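Local structure of quinoline 2-oxidoreductase medium subunit (Pseudomonas putida, 1T3Q) at residues 89-101 with 121-133. The protein binds FAD as the flavoprotein subunit of the molybdenum hydroxylase quinoline 2-oxidoreductase, probably passing electrons through this flavin. Numbering follows the deposited sequence.
With FAD (flavin-adenine dinucleotide), chain R.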
loop_
_atom_site.group_PDB
_atom_site.type_symbol
_atom_site.label_atom_id
_atom_site.label_comp_id
_atom_site.label_asym_id
_atom_site.label_seq_id
_atom_site.Cartn_x
_atom_site.Cartn_y
_atom_site.Cartn_z
ATOM N N CYS C 89 49.425 33.243 10.900
ATOM C CA CYS C 89 50.298 33.601 9.788
ATOM C C CYS C 89 49.646 34.452 8.700
ATOM O O CYS C 89 50.233 35.434 8.248
ATOM C CB CYS C 89 50.880 32.338 9.153
ATOM S SG CYS C 89 51.960 31.395 10.245
ATOM N N VAL C 90 48.445 34.074 8.273
ATOM C CA VAL C 90 47.746 34.807 7.218
ATOM C C VAL C 90 46.282 35.043 7.601
ATOM O O VAL C 90 45.367 34.477 6.995
ATOM C CB VAL C 90 47.813 34.026 5.876
ATOM C CG1 VAL C 90 47.220 34.860 4.744
ATOM C CG2 VAL C 90 49.258 33.659 5.562
ATOM N N PRO C 91 46.046 35.899 8.610
ATOM C CA PRO C 91 44.703 36.225 9.101
ATOM C C PRO C 91 43.693 36.677 8.048
ATOM O O PRO C 91 42.488 36.583 8.268
ATOM C CB PRO C 91 44.970 37.300 10.156
ATOM C CG PRO C 91 46.244 37.934 9.688
ATOM C CD PRO C 91 47.057 36.738 9.277
ATOM N N ILE C 92 44.174 37.162 6.908
ATOM C CA ILE C 92 43.262 37.604 5.861
ATOM C C ILE C 92 42.574 36.406 5.208
ATOM O O ILE C 92 41.455 36.519 4.715
ATOM C CB ILE C 92 43.998 38.426 4.768
ATOM C CG1 ILE C 92 42.987 38.958 3.749
ATOM C CG2 ILE C 92 45.050 37.561 4.072
ATOM C CD1 ILE C 92 41.964 39.932 4.333
ATOM N N LEU C 93 43.238 35.254 5.218
ATOM C CA LEU C 93 42.678 34.049 4.608
ATOM C C LEU C 93 41.337 33.659 5.235
ATOM O O LEU C 93 40.339 33.509 4.535
ATOM C CB LEU C 93 43.665 32.881 4.721
ATOM C CG LEU C 93 43.811 31.970 3.496
ATOM C CD1 LEU C 93 44.622 30.745 3.881
ATOM C CD2 LEU C 93 42.458 31.554 2.967
ATOM N N PRO C 94 41.294 33.483 6.566
ATOM C CA PRO C 94 40.001 33.113 7.147
ATOM C C PRO C 94 38.923 34.191 6.994
ATOM O O PRO C 94 37.736 33.879 6.942
ATOM C CB PRO C 94 40.347 32.800 8.610
ATOM C CG PRO C 94 41.600 33.569 8.858
ATOM C CD PRO C 94 42.367 33.405 7.571
ATOM N N LYS C 95 39.324 35.456 6.909
ATOM C CA LYS C 95 38.333 36.515 6.754
ATOM C C LYS C 95 37.710 36.473 5.358
ATOM O O LYS C 95 36.541 36.824 5.170
ATOM C CB LYS C 95 38.958 37.885 7.032
ATOM C CG LYS C 95 39.408 38.037 8.481
ATOM C CD LYS C 95 39.560 39.489 8.901
ATOM C CE LYS C 95 40.664 40.188 8.142
ATOM N NZ LYS C 95 40.870 41.564 8.678
ATOM N N VAL C 96 38.492 36.029 4.380
ATOM C CA VAL C 96 38.010 35.924 3.008
ATOM C C VAL C 96 37.106 34.697 2.877
ATOM O O VAL C 96 36.073 34.739 2.206
ATOM C CB VAL C 96 39.185 35.789 2.007
ATOM C CG1 VAL C 96 38.649 35.505 0.606
ATOM C CG2 VAL C 96 40.016 37.073 1.998
ATOM N N LEU C 97 37.500 33.611 3.536
ATOM C CA LEU C 97 36.747 32.363 3.492
ATOM C C LEU C 97 35.342 32.470 4.077
ATOM O O LEU C 97 34.486 31.633 3.792
ATOM C CB LEU C 97 37.534 31.262 4.204
ATOM C CG LEU C 97 38.772 30.785 3.436
ATOM C CD1 LEU C 97 39.684 29.986 4.348
ATOM C CD2 LEU C 97 38.333 29.952 2.243
ATOM N N ALA C 98 35.100 33.493 4.889
ATOM C CA ALA C 98 33.781 33.687 5.477
ATOM C C ALA C 98 32.761 33.993 4.377
ATOM O O ALA C 98 31.561 33.764 4.542
ATOM C CB ALA C 98 33.818 34.831 6.486
ATOM N N HIS C 99 33.253 34.507 3.255
ATOM C CA HIS C 99 32.413 34.862 2.114
ATOM C C HIS C 99 32.187 33.692 1.160
ATOM O O HIS C 99 31.304 33.745 0.303
ATOM C CB HIS C 99 33.051 36.021 1.338
ATOM C CG HIS C 99 33.088 37.312 2.095
ATOM N ND1 HIS C 99 31.997 38.151 2.185
ATOM C CD2 HIS C 99 34.073 37.896 2.818
ATOM C CE1 HIS C 99 32.309 39.197 2.931
ATOM N NE2 HIS C 99 33.562 39.065 3.328
ATOM N N VAL C 100 32.982 32.638 1.303
ATOM C CA VAL C 100 32.858 31.484 0.420
ATOM C C VAL C 100 31.718 30.530 0.775
ATOM O O VAL C 100 31.739 29.872 1.820
ATOM C CB VAL C 100 34.187 30.691 0.367
ATOM C CG1 VAL C 100 34.017 29.425 -0.459
ATOM C CG2 VAL C 100 35.281 31.568 -0.233
ATOM N N ALA C 101 30.729 30.465 -0.115
ATOM C CA ALA C 101 29.569 29.594 0.043
ATOM C C ALA C 101 28.992 29.597 1.458
ATOM O O ALA C 101 28.873 30.643 2.104
ATOM C CB ALA C 101 29.943 28.169 -0.360
ATOM N N GLY C 121 35.095 33.829 -10.629
ATOM C CA GLY C 121 34.343 34.514 -9.595
ATOM C C GLY C 121 34.670 34.005 -8.207
ATOM O O GLY C 121 34.117 34.489 -7.224
ATOM N N ALA C 122 35.581 33.039 -8.120
ATOM C CA ALA C 122 35.964 32.448 -6.840
ATOM C C ALA C 122 36.947 33.299 -6.042
ATOM O O ALA C 122 37.782 34.002 -6.613
ATOM C CB ALA C 122 36.556 31.061 -7.071
ATOM N N GLU C 123 36.851 33.217 -4.719
ATOM C CA GLU C 123 37.727 33.981 -3.836
ATOM C C GLU C 123 39.183 33.515 -3.789
ATOM O O GLU C 123 40.095 34.336 -3.854
ATOM C CB GLU C 123 37.174 33.993 -2.400
ATOM C CG GLU C 123 36.019 34.955 -2.166
ATOM C CD GLU C 123 34.704 34.448 -2.727
ATOM O OE1 GLU C 123 33.720 35.223 -2.755
ATOM O OE2 GLU C 123 34.650 33.270 -3.134
ATOM N N MET C 124 39.405 32.209 -3.674
ATOM C CA MET C 124 40.773 31.696 -3.576
ATOM C C MET C 124 41.707 32.010 -4.749
ATOM O O MET C 124 42.849 32.416 -4.534
ATOM C CB MET C 124 40.760 30.193 -3.286
ATOM C CG MET C 124 40.228 29.841 -1.896
ATOM S SD MET C 124 41.083 30.679 -0.524
ATOM C CE MET C 124 40.063 32.131 -0.299
ATOM N N PRO C 125 41.250 31.821 -5.999
ATOM C CA PRO C 125 42.165 32.136 -7.104
ATOM C C PRO C 125 42.568 33.606 -7.052
ATOM O O PRO C 125 43.722 33.955 -7.296
ATOM C CB PRO C 125 41.340 31.808 -8.347
ATOM C CG PRO C 125 40.465 30.677 -7.873
ATOM C CD PRO C 125 40.031 31.159 -6.495
ATOM N N PHE C 126 41.601 34.464 -6.731
ATOM C CA PHE C 126 41.844 35.895 -6.636
ATOM C C PHE C 126 42.790 36.228 -5.489
ATOM O O PHE C 126 43.732 37.003 -5.656
ATOM C CB PHE C 126 40.526 36.651 -6.421
ATOM C CG PHE C 126 40.712 38.048 -5.887
ATOM C CD1 PHE C 126 41.184 39.069 -6.708
ATOM C CD2 PHE C 126 40.457 38.332 -4.548
ATOM C CE1 PHE C 126 41.401 40.355 -6.202
ATOM C CE2 PHE C 126 40.671 39.612 -4.031
ATOM C CZ PHE C 126 41.144 40.626 -4.860
ATOM N N LEU C 127 42.529 35.649 -4.322
ATOM C CA LEU C 127 43.347 35.922 -3.143
ATOM C C LEU C 127 44.783 35.419 -3.250
ATOM O O LEU C 127 45.730 36.151 -2.951
ATOM C CB LEU C 127 42.695 35.324 -1.897
ATOM C CG LEU C 127 43.381 35.683 -0.576
ATOM C CD1 LEU C 127 43.289 37.190 -0.340
ATOM C CD2 LEU C 127 42.720 34.926 0.566
ATOM N N MET C 128 44.951 34.169 -3.663
ATOM C CA MET C 128 46.295 33.612 -3.784
ATOM C C MET C 128 47.163 34.443 -4.724
ATOM O O MET C 128 48.331 34.700 -4.432
ATOM C CB MET C 128 46.228 32.162 -4.267
ATOM C CG MET C 128 45.554 31.218 -3.285
ATOM S SD MET C 128 46.296 31.255 -1.629
ATOM C CE MET C 128 45.142 32.335 -0.740
ATOM N N ALA C 129 46.593 34.870 -5.848
ATOM C CA ALA C 129 47.336 35.681 -6.806
ATOM C C ALA C 129 47.717 37.005 -6.166
ATOM O O ALA C 129 48.859 37.454 -6.269
ATOM C CB ALA C 129 46.493 35.931 -8.060
ATOM N N THR C 130 46.748 37.618 -5.494
ATOM C CA THR C 130 46.941 38.897 -4.833
ATOM C C THR C 130 47.980 38.838 -3.714
ATOM O O THR C 130 48.731 39.794 -3.500
ATOM C CB THR C 130 45.596 39.407 -4.268
ATOM O OG1 THR C 130 44.679 39.609 -5.351
ATOM C CG2 THR C 130 45.780 40.712 -3.526
ATOM N N LEU C 131 48.023 37.721 -3.000
ATOM C CA LEU C 131 48.977 37.561 -1.910
ATOM C C LEU C 131 50.328 37.069 -2.409
ATOM O O LEU C 131 51.237 36.818 -1.619
ATOM C CB LEU C 131 48.424 36.589 -0.867
ATOM C CG LEU C 131 47.188 37.104 -0.130
ATOM C CD1 LEU C 131 46.692 36.046 0.832
ATOM C CD2 LEU C 131 47.536 38.393 0.607
ATOM N N GLY C 132 50.455 36.933 -3.724
ATOM C CA GLY C 132 51.705 36.476 -4.307
ATOM C C GLY C 132 52.113 35.084 -3.869
ATOM O O GLY C 132 53.281 34.834 -3.575
ATOM N N ALA C 133 51.159 34.163 -3.833
ATOM C CA ALA C 133 51.461 32.801 -3.426
ATOM C C ALA C 133 52.109 32.016 -4.563
ATOM O O ALA C 133 52.100 32.445 -5.719
ATOM C CB ALA C 133 50.191 32.099 -2.962
HETATM P PA FAD R . 36.332 19.401 -6.678
HETATM O O1A FAD R . 34.958 19.851 -7.030
HETATM O O2A FAD R . 36.544 18.108 -6.401
HETATM O O5B FAD R . 36.977 19.652 -8.029
HETATM C C5B FAD R . 37.419 20.951 -8.539
HETATM C C4B FAD R . 38.171 20.738 -9.921
HETATM O O4B FAD R . 39.619 20.753 -9.604
HETATM C C3B FAD R . 37.956 19.419 -10.741
HETATM O O3B FAD R . 38.070 19.638 -12.116
HETATM C C2B FAD R . 39.061 18.491 -10.151
HETATM O O2B FAD R . 39.470 17.500 -11.061
HETATM C C1B FAD R . 40.198 19.450 -9.955
HETATM N N9A FAD R . 41.063 19.164 -8.811
HETATM C C8A FAD R . 40.699 19.103 -7.481
HETATM N N7A FAD R . 41.742 19.044 -6.656
HETATM C C5A FAD R . 42.841 19.048 -7.482
HETATM C C6A FAD R . 44.312 19.025 -7.204
HETATM N N6A FAD R . 44.836 18.948 -6.005
HETATM N N1A FAD R . 45.122 19.059 -8.333
HETATM C C2A FAD R . 44.613 19.133 -9.612
HETATM N N3A FAD R . 43.294 19.151 -9.960
HETATM C C4A FAD R . 42.441 19.050 -8.865
HETATM N N1 FAD R . 33.480 28.835 -4.330
HETATM C C2 FAD R . 33.888 30.086 -4.099
HETATM O O2 FAD R . 34.975 30.478 -4.442
HETATM N N3 FAD R . 32.985 31.089 -3.608
HETATM C C4 FAD R . 31.627 30.834 -3.432
HETATM O O4 FAD R . 30.904 31.728 -3.053
HETATM C C4X FAD R . 31.148 29.487 -3.759
HETATM N N5 FAD R . 29.821 29.164 -3.613
HETATM C C5X FAD R . 29.438 27.854 -3.833
HETATM C C6 FAD R . 28.048 27.537 -3.681
HETATM C C7 FAD R . 27.572 26.241 -3.877
HETATM C C7M FAD R . 26.090 25.968 -3.736
HETATM C C8 FAD R . 28.516 25.152 -4.226
HETATM C C8M FAD R . 28.070 23.727 -4.448
HETATM C C9 FAD R . 29.900 25.446 -4.358
HETATM C C9A FAD R . 30.369 26.786 -4.180
HETATM N N10 FAD R . 31.772 27.184 -4.321
HETATM C C10 FAD R . 32.161 28.479 -4.161
HETATM C "C1'" FAD R . 32.737 26.173 -4.830
HETATM C "C2'" FAD R . 33.639 25.572 -3.714
HETATM O "O2'" FAD R . 34.611 26.543 -3.313
HETATM C "C3'" FAD R . 34.287 24.327 -4.326
HETATM O "O3'" FAD R . 34.561 23.443 -3.229
HETATM C "C4'" FAD R . 35.608 24.626 -5.085
HETATM O "O4'" FAD R . 35.392 25.545 -6.160
HETATM C "C5'" FAD R . 36.092 23.316 -5.641
HETATM O "O5'" FAD R . 36.918 22.564 -4.562
HETATM P P FAD R . 36.666 21.097 -4.344
HETATM O O1P FAD R . 37.678 20.673 -3.274
HETATM O O2P FAD R . 35.332 20.793 -4.107
HETATM O O3P FAD R . 37.033 20.400 -5.588
#
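Glu123 meets Val96 and Val100 at the flavin end of two nearly antiparallel helices, 92-97 and 123-130, whose axes cross at 158° and pass 10.8 Å apart. Its CB packs 3.7 Å from CG1 of Val96 and also touches Val100 CG2. CG remains in contact with both methyls. A bend at chi2 (76°) then turns the chain toward the flavin, so that CD and OE2 run past Val100 CG2. OE2 takes the hydrogen bond from FAD N3 at 2.8 Å, with an N-H...O angle of 155°, while OE1 lies toward the carbonyl of His99 and close to Glu182. Two weak backbone bonds flank this grip, from Glu123 N to FAD O2 and from Ala101 N to FAD O4, and Val100 CG1 lies over one face of the pyrimidine ring, 3.7 Å from FAD C2 and N3. Further from the cofactor the interface is purely apolar. Val96 CG2 and Leu127 CD2 meet tip to tip at 3.7 Å, Met124 CE wedges between Val96 and Leu97, and Leu131 CD1 rests 3.9 Å from Ile92 CG2. With an alanine in place of Glu123, FAD N3 is likely to lose its acceptor and a gap to open beside Val100. The two helices meet mainly through hydrocarbon and thioether contacts, and their polar chemistry is spent on the flavin's pyrimidine edge, where a carboxylate facing N3-H is likely to influence the redox balance of the ring.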